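Local coordinates for B-cell lymphoma 3 protein (Homo sapiens, PDB 1K1A) that regulates NF-kappa-B target genes, inhibiting nuclear translocation of the p50 subunit in the cytoplasm and acting as a transcriptional activator in the nucleus, at residues A82-C87 against L120-N125; L107-R112 against Q133-R138; H156-E159 against M165-L168; G194-V199 against I229-G234. One frame throughout, in Å; residues are numbered along the deposited sequence.

Interaction 1. Residues A82-C87 against L120-N125; sequences AAHLAC and LHVAVN
C87 meets V122 and A123 across two almost parallel helices, whose short axes run 4° apart in direction and approach to 8.7 Å. Its CB points toward the other helix, and C87 CB lies 4.0 Å from the methyl V122 CG1. The thiol has a different neighbour: C87 SG, opposite the carbonyl carbon and beside the backbone N (chi1 -61°), lies 4.0 Å from A123 CB. V122 answers with both of its methyls, used differently. CG1, trans to the backbone N (chi1 174°), lies against C87, while CG2 reaches the imidazole of H84 at its edge, near the ring plane, with H84 ND1 and V122 CG2 4.3 Å apart. The contact is apolar and mostly buried, and the small C87 and A123, whose CA atoms are 5.1 Å apart, are consistent with the close approach. Beyond it, L135 touches C87, and T131 and V132 touch A123, all from helix 129-137. H84 and H121 occupy matching positions, and T118 OG1 takes a hydrogen bond from H121 N, as T81 OG1 does, weakly, from H84 N. Such threonine-to-histidine pairs belong to the TPLH-like signature of ankyrin repeats, and the contact is the side-by-side stacking of helices from the third and fourth repeats.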
loop_
_atom_site.group_PDB
_atom_site.type_symbol
_atom_site.label_atom_id
_atom_site.label_comp_id
_atom_site.label_asym_id
_atom_site.label_seq_id
_atom_site.Cartn_x
_atom_site.Cartn_y
_atom_site.Cartn_z
ATOM N N ALA A 82 5.998 2.522 -8.747
ATOM C CA ALA A 82 5.688 1.194 -9.264
ATOM C C ALA A 82 5.030 0.328 -8.181
ATOM O O ALA A 82 4.074 -0.410 -8.451
ATOM C CB ALA A 82 6.947 0.541 -9.769
ATOM N N ALA A 83 5.544 0.424 -6.960
ATOM C CA ALA A 83 5.017 -0.350 -5.840
ATOM C C ALA A 83 3.565 -0.001 -5.526
ATOM O O ALA A 83 2.756 -0.897 -5.268
ATOM C CB ALA A 83 5.893 -0.179 -4.600
ATOM N N HIS A 84 3.242 1.299 -5.532
ATOM C CA HIS A 84 1.874 1.754 -5.288
ATOM C C HIS A 84 0.947 1.149 -6.336
ATOM O O HIS A 84 -0.160 0.705 -6.029
ATOM C CB HIS A 84 1.748 3.292 -5.412
ATOM C CG HIS A 84 2.368 4.078 -4.291
ATOM N ND1 HIS A 84 1.717 4.325 -3.095
ATOM C CD2 HIS A 84 3.531 4.767 -4.229
ATOM C CE1 HIS A 84 2.478 5.089 -2.330
ATOM N NE2 HIS A 84 3.583 5.374 -2.995
ATOM N N LEU A 85 1.383 1.183 -7.590
ATOM C CA LEU A 85 0.546 0.697 -8.690
ATOM C C LEU A 85 0.330 -0.808 -8.622
ATOM O O LEU A 85 -0.765 -1.293 -8.925
ATOM C CB LEU A 85 1.135 1.095 -10.049
ATOM C CG LEU A 85 1.095 2.590 -10.381
ATOM C CD1 LEU A 85 1.810 2.851 -11.696
ATOM C CD2 LEU A 85 -0.355 3.087 -10.451
ATOM N N ALA A 86 1.363 -1.549 -8.224
ATOM C CA ALA A 86 1.224 -2.996 -8.046
ATOM C C ALA A 86 0.176 -3.302 -6.979
ATOM O O ALA A 86 -0.617 -4.233 -7.133
ATOM C CB ALA A 86 2.556 -3.650 -7.704
ATOM N N CYS A 87 0.146 -2.505 -5.910
ATOM C CA CYS A 87 -0.856 -2.720 -4.862
ATOM C C CYS A 87 -2.292 -2.294 -5.255
ATOM O O CYS A 87 -3.260 -2.994 -4.956
ATOM C CB CYS A 87 -0.417 -2.090 -3.536
ATOM S SG CYS A 87 1.112 -2.766 -2.867
ATOM N N LEU A 120 1.571 0.293 1.518
ATOM C CA LEU A 120 0.879 -0.514 2.526
ATOM C C LEU A 120 -0.565 -0.050 2.767
ATOM O O LEU A 120 -1.482 -0.875 2.878
ATOM C CB LEU A 120 1.671 -0.555 3.843
ATOM C CG LEU A 120 1.050 -1.396 4.955
ATOM C CD1 LEU A 120 0.830 -2.820 4.449
ATOM C CD2 LEU A 120 1.936 -1.399 6.190
ATOM N N HIS A 121 -0.771 1.263 2.856
ATOM C CA HIS A 121 -2.124 1.810 3.005
ATOM C C HIS A 121 -3.001 1.365 1.839
ATOM O O HIS A 121 -4.117 0.902 2.032
ATOM C CB HIS A 121 -2.115 3.345 3.055
ATOM C CG HIS A 121 -1.536 3.917 4.313
ATOM N ND1 HIS A 121 -2.176 3.843 5.533
ATOM C CD2 HIS A 121 -0.394 4.610 4.532
ATOM C CE1 HIS A 121 -1.443 4.449 6.450
ATOM N NE2 HIS A 121 -0.352 4.914 5.871
ATOM N N VAL A 122 -2.495 1.537 0.621
ATOM C CA VAL A 122 -3.211 1.121 -0.581
ATOM C C VAL A 122 -3.547 -0.373 -0.545
ATOM O O VAL A 122 -4.687 -0.767 -0.797
ATOM C CB VAL A 122 -2.399 1.426 -1.855
ATOM C CG1 VAL A 122 -3.093 0.849 -3.079
ATOM C CG2 VAL A 122 -2.211 2.935 -2.019
ATOM N N ALA A 123 -2.562 -1.198 -0.210
ATOM C CA ALA A 123 -2.776 -2.639 -0.160
ATOM C C ALA A 123 -3.864 -3.032 0.852
ATOM O O ALA A 123 -4.725 -3.871 0.565
ATOM C CB ALA A 123 -1.464 -3.371 0.149
ATOM N N VAL A 124 -3.803 -2.438 2.036
ATOM C CA VAL A 124 -4.775 -2.739 3.088
ATOM C C VAL A 124 -6.178 -2.362 2.623
ATOM O O VAL A 124 -7.138 -3.111 2.836
ATOM C CB VAL A 124 -4.410 -2.020 4.404
ATOM C CG1 VAL A 124 -5.570 -2.104 5.430
ATOM C CG2 VAL A 124 -3.134 -2.608 4.994
ATOM N N ASN A 125 -6.280 -1.221 1.948
ATOM C CA ASN A 125 -7.545 -0.752 1.396
ATOM C C ASN A 125 -8.150 -1.693 0.349
ATOM O O ASN A 125 -9.367 -1.820 0.265
ATOM C CB ASN A 125 -7.412 0.674 0.867
ATOM C CG ASN A 125 -7.323 1.698 1.989
ATOM O OD1 ASN A 125 -7.671 1.404 3.135
ATOM N ND2 ASN A 125 -6.854 2.902 1.667
#

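Interaction 2. Residues L107-R112 against Q133-R138; sequences LDLEAR and QLLLER
R138 N, just past the end of helix 129-137, donates to L135 O at 3.2 Å and only weakly to L134 O. Across the contact, R138 O lies 3.8 Å from L109 CD1. L109 is the one residue of 107-112 that reaches the helix. Its CB points toward the helix, CG is placed opposite the carbonyl carbon (chi1 -66°), and the two methyls find different partners. CD1 goes to the helix end; the other, L109 CD2, meets L135 CD2 at 3.9 Å, the two leucines lying at a slant to each other. So the loop between the helices of the third and fourth repeats packs on a helix of the fourth ankyrin repeat. On the loop side a type I turn, D108 to A111, presents L109. D108 closes it further as an Asx turn: E110 N donates to D108 OD1 at 3.0 Å, reaching the oxygen from 42° above the carboxylate plane. The aliphatic base of R138 touches L109, but its guanidinium leads away to a salt bridge with D100, close to the like-charged R96. Within the same turn, E110 OE1 accepts from D141 N.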
loop_
_atom_site.group_PDB
_atom_site.type_symbol
_atom_site.label_atom_id
_atom_site.label_comp_id
_atom_site.label_asym_id
_atom_site.label_seq_id
_atom_site.Cartn_x
_atom_site.Cartn_y
_atom_site.Cartn_z
ATOM N N LEU A 107 14.848 1.446 -3.970
ATOM C CA LEU A 107 13.399 1.378 -3.780
ATOM C C LEU A 107 13.034 1.644 -2.323
ATOM O O LEU A 107 13.564 1.000 -1.429
ATOM C CB LEU A 107 12.879 0.006 -4.221
ATOM C CG LEU A 107 11.396 -0.142 -4.569
ATOM C CD1 LEU A 107 11.159 -1.412 -5.393
ATOM C CD2 LEU A 107 10.536 -0.151 -3.323
ATOM N N ASP A 108 12.118 2.583 -2.093
ATOM C CA ASP A 108 11.737 2.975 -0.732
ATOM C C ASP A 108 10.259 2.717 -0.528
ATOM O O ASP A 108 9.420 3.371 -1.145
ATOM C CB ASP A 108 12.030 4.466 -0.521
ATOM C CG ASP A 108 12.020 4.874 0.951
ATOM O OD1 ASP A 108 11.408 4.166 1.798
ATOM O OD2 ASP A 108 12.608 5.902 1.350
ATOM N N LEU A 109 9.928 1.768 0.338
ATOM C CA LEU A 109 8.515 1.427 0.548
ATOM C C LEU A 109 7.778 2.449 1.395
ATOM O O LEU A 109 6.560 2.349 1.595
ATOM C CB LEU A 109 8.366 0.022 1.140
ATOM C CG LEU A 109 8.794 -1.134 0.221
ATOM C CD1 LEU A 109 8.816 -2.458 0.986
ATOM C CD2 LEU A 109 7.903 -1.239 -1.016
ATOM N N GLU A 110 8.496 3.446 1.888
ATOM C CA GLU A 110 7.841 4.498 2.667
ATOM C C GLU A 110 7.388 5.659 1.780
ATOM O O GLU A 110 6.864 6.662 2.268
ATOM C CB GLU A 110 8.747 4.980 3.797
ATOM C CG GLU A 110 8.975 3.918 4.863
ATOM C CD GLU A 110 7.768 3.013 5.053
ATOM O OE1 GLU A 110 7.929 1.780 4.933
ATOM O OE2 GLU A 110 6.659 3.524 5.327
ATOM N N ALA A 111 7.558 5.498 0.469
ATOM C CA ALA A 111 7.115 6.512 -0.497
ATOM C C ALA A 111 5.647 6.906 -0.299
ATOM O O ALA A 111 4.782 6.045 -0.121
ATOM C CB ALA A 111 7.338 6.012 -1.934
ATOM N N ARG A 112 5.363 8.203 -0.360
ATOM C CA ARG A 112 3.992 8.697 -0.198
ATOM C C ARG A 112 3.467 9.255 -1.523
ATOM O O ARG A 112 4.133 10.085 -2.145
ATOM C CB ARG A 112 3.922 9.790 0.882
ATOM C CG ARG A 112 4.672 9.457 2.203
ATOM C CD ARG A 112 4.157 8.221 2.909
ATOM N NE ARG A 112 4.921 7.882 4.123
ATOM C CZ ARG A 112 4.732 8.460 5.307
ATOM N NH1 ARG A 112 3.834 9.427 5.437
ATOM N NH2 ARG A 112 5.453 8.084 6.360
ATOM N N GLN A 133 1.047 -8.926 2.952
ATOM C CA GLN A 133 2.056 -9.807 3.516
ATOM C C GLN A 133 3.437 -9.558 2.932
ATOM O O GLN A 133 4.408 -9.424 3.663
ATOM C CB GLN A 133 1.684 -11.285 3.332
ATOM C CG GLN A 133 2.605 -12.220 4.114
ATOM C CD GLN A 133 2.183 -13.674 4.051
ATOM O OE1 GLN A 133 1.042 -14.010 4.377
ATOM N NE2 GLN A 133 3.104 -14.541 3.651
ATOM N N LEU A 134 3.522 -9.486 1.614
ATOM C CA LEU A 134 4.816 -9.310 0.969
ATOM C C LEU A 134 5.450 -7.964 1.342
ATOM O O LEU A 134 6.630 -7.907 1.658
ATOM C CB LEU A 134 4.679 -9.440 -0.544
ATOM C CG LEU A 134 5.945 -9.271 -1.374
ATOM C CD1 LEU A 134 7.001 -10.290 -0.931
ATOM C CD2 LEU A 134 5.601 -9.411 -2.859
ATOM N N LEU A 135 4.666 -6.885 1.311
ATOM C CA LEU A 135 5.182 -5.579 1.718
ATOM C C LEU A 135 5.794 -5.653 3.127
ATOM O O LEU A 135 6.890 -5.161 3.368
ATOM C CB LEU A 135 4.068 -4.528 1.693
ATOM C CG LEU A 135 3.584 -4.095 0.303
ATOM C CD1 LEU A 135 2.334 -3.260 0.432
ATOM C CD2 LEU A 135 4.676 -3.331 -0.456
ATOM N N LEU A 136 5.071 -6.277 4.048
ATOM C CA LEU A 136 5.526 -6.387 5.429
ATOM C C LEU A 136 6.783 -7.247 5.573
ATOM O O LEU A 136 7.637 -6.977 6.420
ATOM C CB LEU A 136 4.404 -6.927 6.317
ATOM C CG LEU A 136 3.193 -5.992 6.459
ATOM C CD1 LEU A 136 2.079 -6.681 7.212
ATOM C CD2 LEU A 136 3.589 -4.671 7.153
ATOM N N GLU A 137 6.894 -8.276 4.740
ATOM C CA GLU A 137 8.053 -9.167 4.778
ATOM C C GLU A 137 9.286 -8.462 4.218
ATOM O O GLU A 137 10.425 -8.827 4.531
ATOM C CB GLU A 137 7.778 -10.438 3.974
ATOM C CG GLU A 137 6.835 -11.417 4.652
ATOM C CD GLU A 137 6.475 -12.591 3.761
ATOM O OE1 GLU A 137 6.569 -12.457 2.523
ATOM O OE2 GLU A 137 6.083 -13.648 4.300
ATOM N N ARG A 138 9.064 -7.443 3.393
ATOM C CA ARG A 138 10.187 -6.753 2.761
ATOM C C ARG A 138 10.554 -5.407 3.390
ATOM O O ARG A 138 11.301 -4.630 2.804
ATOM C CB ARG A 138 9.977 -6.636 1.260
ATOM C CG ARG A 138 9.816 -7.984 0.563
ATOM C CD ARG A 138 10.999 -8.937 0.727
ATOM N NE ARG A 138 10.776 -10.186 -0.001
ATOM C CZ ARG A 138 11.174 -10.414 -1.248
ATOM N NH1 ARG A 138 11.842 -9.485 -1.920
ATOM N NH2 ARG A 138 10.912 -11.584 -1.825
#

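Interaction 3. Residues H156-E159 against M165-L168; sequences HAVE and MVQL
A157 and V166 are the nearest backbone pair across the two helices of the fifth ankyrin repeat, their CA atoms 5.8 Å apart. The lone methyl of A157 points at the partner helix and touches two neighbours: A157 CB lies 3.8 Å from M165 CB and 3.9 Å from V166 CG2. V166 and V158 share one conformation, CG1 trans to the backbone N and CG2 opposite the carbonyl carbon (chi1 167° and 168°). In each it is CG2 that makes the contact, and the pair V158 CG2 to V166 CG2, at 3.7 Å, is the closest across the two segments. M165 behaves differently. It touches A157 through CB; beyond that the chain folds at chi2 (-59°) and chi3, and its end leads away from the segment 156-159. The M165 side chain also packs on Q129 and V132 of helix 129-137, so one residue serves two neighbouring helices. A186 and S189 of helix 186-193 and L198 also touch V158, and T201 touches V166. With only methyl and methylene groups meeting, and all four touching residues buried, this contact probably relies on shape and burial rather than on directed bonds.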
loop_
_atom_site.group_PDB
_atom_site.type_symbol
_atom_site.label_atom_id
_atom_site.label_comp_id
_atom_site.label_asym_id
_atom_site.label_seq_id
_atom_site.Cartn_x
_atom_site.Cartn_y
_atom_site.Cartn_z
ATOM N N HIS A 156 -7.166 2.150 9.480
ATOM C CA HIS A 156 -7.825 2.070 8.186
ATOM C C HIS A 156 -8.589 0.752 8.087
ATOM O O HIS A 156 -9.754 0.733 7.683
ATOM C CB HIS A 156 -6.803 2.172 7.038
ATOM C CG HIS A 156 -6.334 3.570 6.762
ATOM N ND1 HIS A 156 -7.141 4.525 6.177
ATOM C CD2 HIS A 156 -5.135 4.167 6.965
ATOM C CE1 HIS A 156 -6.462 5.652 6.044
ATOM N NE2 HIS A 156 -5.241 5.460 6.510
ATOM N N ALA A 157 -7.936 -0.345 8.470
ATOM C CA ALA A 157 -8.547 -1.673 8.406
ATOM C C ALA A 157 -9.791 -1.774 9.290
ATOM O O ALA A 157 -10.797 -2.383 8.900
ATOM C CB ALA A 157 -7.534 -2.751 8.800
ATOM N N VAL A 158 -9.717 -1.189 10.480
ATOM C CA VAL A 158 -10.851 -1.212 11.405
ATOM C C VAL A 158 -12.031 -0.419 10.847
ATOM O O VAL A 158 -13.176 -0.868 10.917
ATOM C CB VAL A 158 -10.469 -0.691 12.800
ATOM C CG1 VAL A 158 -11.712 -0.442 13.636
ATOM C CG2 VAL A 158 -9.557 -1.686 13.496
ATOM N N GLU A 159 -11.753 0.753 10.284
ATOM C CA GLU A 159 -12.809 1.572 9.679
ATOM C C GLU A 159 -13.468 0.906 8.465
ATOM O O GLU A 159 -14.673 1.083 8.226
ATOM C CB GLU A 159 -12.279 2.958 9.327
ATOM C CG GLU A 159 -11.827 3.735 10.548
ATOM C CD GLU A 159 -11.464 5.170 10.242
ATOM O OE1 GLU A 159 -11.004 5.446 9.112
ATOM O OE2 GLU A 159 -11.626 6.023 11.143
ATOM N N MET A 165 -7.938 -8.174 7.559
ATOM C CA MET A 165 -6.808 -7.230 7.600
ATOM C C MET A 165 -6.392 -6.901 9.034
ATOM O O MET A 165 -5.205 -6.761 9.329
ATOM C CB MET A 165 -7.128 -5.937 6.842
ATOM C CG MET A 165 -7.127 -6.064 5.332
ATOM S SD MET A 165 -5.531 -6.641 4.649
ATOM C CE MET A 165 -5.903 -8.302 4.325
ATOM N N VAL A 166 -7.377 -6.763 9.914
ATOM C CA VAL A 166 -7.107 -6.502 11.316
ATOM C C VAL A 166 -6.306 -7.649 11.905
ATOM O O VAL A 166 -5.290 -7.430 12.550
ATOM C CB VAL A 166 -8.413 -6.265 12.125
ATOM C CG1 VAL A 166 -8.136 -6.321 13.621
ATOM C CG2 VAL A 166 -9.042 -4.898 11.740
ATOM N N GLN A 167 -6.735 -8.878 11.642
ATOM C CA GLN A 167 -6.007 -10.041 12.137
ATOM C C GLN A 167 -4.595 -10.141 11.540
ATOM O O GLN A 167 -3.631 -10.426 12.246
ATOM C CB GLN A 167 -6.814 -11.326 11.900
ATOM C CG GLN A 167 -8.044 -11.437 12.828
ATOM C CD GLN A 167 -8.859 -12.715 12.627
ATOM O OE1 GLN A 167 -8.707 -13.413 11.622
ATOM N NE2 GLN A 167 -9.747 -13.008 13.584
ATOM N N LEU A 168 -4.479 -9.865 10.246
ATOM C CA LEU A 168 -3.194 -9.943 9.553
ATOM C C LEU A 168 -2.195 -8.918 10.089
ATOM O O LEU A 168 -1.034 -9.240 10.325
ATOM C CB LEU A 168 -3.393 -9.778 8.038
ATOM C CG LEU A 168 -2.157 -9.985 7.154
ATOM C CD1 LEU A 168 -1.473 -11.327 7.470
ATOM C CD2 LEU A 168 -2.521 -9.896 5.674
#

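Interaction 4. Residues G194-V199 against I229-G234; sequences GLLPLV and IDILRG
Two of the three cross-contacts converge on a single methyl, V199 CG1, which I231 and L232 share. V199 CG1 stands 3.7 Å from I231 CG2 and 4.0 Å from L232 CD2, so this one branch of a valine meets two consecutive residues of the next helix. The setting is the ankyrin stack: helix 196-204 of the sixth repeat lies beside helix 226-232 of the seventh, near the C-terminal end of the modelled chain. V199 points its CB at the partner, and CG1 lies trans to the backbone N (chi1 179°), which sets it against I231 and L232. I231 points back; its CG1 is opposite the carbonyl carbon (chi1 -65°), which leaves CG2 trans to the backbone N, and the two side chains pass at a slant. L232 arrives differently, its end coming nearer than its CB direction suggests and its side chain crossing V199 at about a right angle; L187 and S191 of helix 186-193 and V203 pack on it too, which makes it part of the seam between repeats. A turn precedes the first helix. G194 closes helix 186-193 in a Schellman motif with positive phi (64°), and L195, at the N-cap position, is the centre of an inverse gamma turn; V199 N then donates to L195 O at 3.0 Å. L196 opens the helix proper, with R227 and V228 also against its side chain. Its CB is not aimed at the partner, yet its end closes in, bringing L196 CD2 to 4.2 Å from I231 CD1.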
loop_
_atom_site.group_PDB
_atom_site.type_symbol
_atom_site.label_atom_id
_atom_site.label_comp_id
_atom_site.label_asym_id
_atom_site.label_seq_id
_atom_site.Cartn_x
_atom_site.Cartn_y
_atom_site.Cartn_z
ATOM N N GLY A 194 -20.099 -0.701 17.080
ATOM C CA GLY A 194 -20.591 -2.006 17.474
ATOM C C GLY A 194 -20.128 -3.140 16.581
ATOM O O GLY A 194 -20.872 -4.093 16.341
ATOM N N LEU A 195 -18.904 -3.033 16.071
ATOM C CA LEU A 195 -18.318 -4.089 15.259
ATOM C C LEU A 195 -17.783 -5.175 16.193
ATOM O O LEU A 195 -16.582 -5.239 16.455
ATOM C CB LEU A 195 -17.184 -3.524 14.393
ATOM C CG LEU A 195 -17.549 -2.833 13.074
ATOM C CD1 LEU A 195 -18.926 -2.204 13.122
ATOM C CD2 LEU A 195 -16.489 -1.804 12.685
ATOM N N LEU A 196 -18.687 -6.026 16.684
ATOM C CA LEU A 196 -18.357 -7.047 17.683
ATOM C C LEU A 196 -17.104 -7.909 17.429
ATOM O O LEU A 196 -16.266 -8.017 18.306
ATOM C CB LEU A 196 -19.570 -7.936 17.991
ATOM C CG LEU A 196 -20.853 -7.209 18.428
ATOM C CD1 LEU A 196 -21.867 -8.204 18.942
ATOM C CD2 LEU A 196 -20.572 -6.133 19.481
ATOM N N PRO A 197 -16.993 -8.552 16.267
ATOM C CA PRO A 197 -15.821 -9.395 15.984
ATOM C C PRO A 197 -14.518 -8.609 16.105
ATOM O O PRO A 197 -13.517 -9.144 16.594
ATOM C CB PRO A 197 -16.050 -9.838 14.536
ATOM C CG PRO A 197 -17.532 -9.736 14.344
ATOM C CD PRO A 197 -17.953 -8.550 15.150
ATOM N N LEU A 198 -14.540 -7.347 15.681
ATOM C CA LEU A 198 -13.358 -6.498 15.768
ATOM C C LEU A 198 -13.062 -6.091 17.207
ATOM O O LEU A 198 -11.906 -6.036 17.614
ATOM C CB LEU A 198 -13.499 -5.259 14.875
ATOM C CG LEU A 198 -13.026 -5.443 13.422
ATOM C CD1 LEU A 198 -13.840 -6.508 12.714
ATOM C CD2 LEU A 198 -13.055 -4.128 12.648
ATOM N N VAL A 199 -14.104 -5.786 17.971
ATOM C CA VAL A 199 -13.913 -5.424 19.365
ATOM C C VAL A 199 -13.245 -6.591 20.087
ATOM O O VAL A 199 -12.270 -6.407 20.819
ATOM C CB VAL A 199 -15.247 -5.045 20.061
ATOM C CG1 VAL A 199 -15.003 -4.696 21.523
ATOM C CG2 VAL A 199 -15.907 -3.870 19.344
ATOM N N ILE A 229 -19.946 -3.352 25.815
ATOM C CA ILE A 229 -19.466 -3.107 27.168
ATOM C C ILE A 229 -18.997 -4.413 27.796
ATOM O O ILE A 229 -17.940 -4.476 28.427
ATOM C CB ILE A 229 -20.584 -2.501 28.026
ATOM C CG1 ILE A 229 -21.335 -1.418 27.246
ATOM C CG2 ILE A 229 -20.020 -1.983 29.345
ATOM C CD1 ILE A 229 -21.029 -0.015 27.688
ATOM N N ASP A 230 -19.795 -5.459 27.601
ATOM C CA ASP A 230 -19.497 -6.780 28.148
ATOM C C ASP A 230 -18.140 -7.283 27.679
ATOM O O ASP A 230 -17.377 -7.851 28.458
ATOM C CB ASP A 230 -20.577 -7.782 27.707
ATOM C CG ASP A 230 -21.811 -7.775 28.610
ATOM O OD1 ASP A 230 -21.827 -7.046 29.669
ATOM O OD2 ASP A 230 -22.829 -8.502 28.314
ATOM N N ILE A 231 -17.853 -7.083 26.399
ATOM C CA ILE A 231 -16.578 -7.501 25.827
ATOM C C ILE A 231 -15.424 -6.668 26.396
ATOM O O ILE A 231 -14.401 -7.214 26.810
ATOM C CB ILE A 231 -16.626 -7.414 24.286
ATOM C CG1 ILE A 231 -17.638 -8.425 23.743
ATOM C CG2 ILE A 231 -15.248 -7.663 23.693
ATOM C CD1 ILE A 231 -18.208 -8.078 22.379
ATOM N N LEU A 232 -15.609 -5.350 26.443
ATOM C CA LEU A 232 -14.577 -4.440 26.955
ATOM C C LEU A 232 -14.182 -4.729 28.396
ATOM O O LEU A 232 -13.014 -4.597 28.766
ATOM C CB LEU A 232 -15.036 -2.987 26.837
ATOM C CG LEU A 232 -15.126 -2.440 25.416
ATOM C CD1 LEU A 232 -15.606 -0.995 25.429
ATOM C CD2 LEU A 232 -13.775 -2.555 24.727
ATOM N N ARG A 233 -15.160 -5.128 29.203
ATOM C CA ARG A 233 -14.931 -5.372 30.621
ATOM C C ARG A 233 -14.494 -6.802 30.926
ATOM O O ARG A 233 -14.160 -7.124 32.064
ATOM C CB ARG A 233 -16.176 -5.004 31.433
ATOM C CG ARG A 233 -16.357 -3.507 31.613
ATOM C CD ARG A 233 -17.481 -3.110 32.558
ATOM N NE ARG A 233 -17.427 -1.686 32.874
ATOM C CZ ARG A 233 -18.493 -0.916 33.067
ATOM N NH1 ARG A 233 -19.714 -1.430 32.984
ATOM N NH2 ARG A 233 -18.337 0.374 33.348
ATOM N N GLY A 234 -14.485 -7.650 29.904
ATOM C CA GLY A 234 -14.082 -9.034 30.075
ATOM C C GLY A 234 -15.216 -9.914 30.566
ATOM O O GLY A 234 -15.166 -11.141 30.437
#

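Interactions 1 and 2 both join the third and fourth repeats; interaction 3 lies within the fifth, and interaction 4 joins the sixth and seventh. Interactions 1 and 2 interlock: their segments alternate in sequence, their centres lie 9 Å apart, and C87 SG comes to 3.6 Å from L135 CD1, so L135 serves both. Interaction 3 adjoins interaction 1 (centres 15 Å apart), where the rings of H121 and H156 meet with planes at about 75°. Interaction 4 is reached from interaction 3 through L198, whose CD2 lies 3.7 Å from V158 O. Interactions 1 and 4 are about 30 Å apart between centres and do not touch; repeat-to-repeat packing connects them.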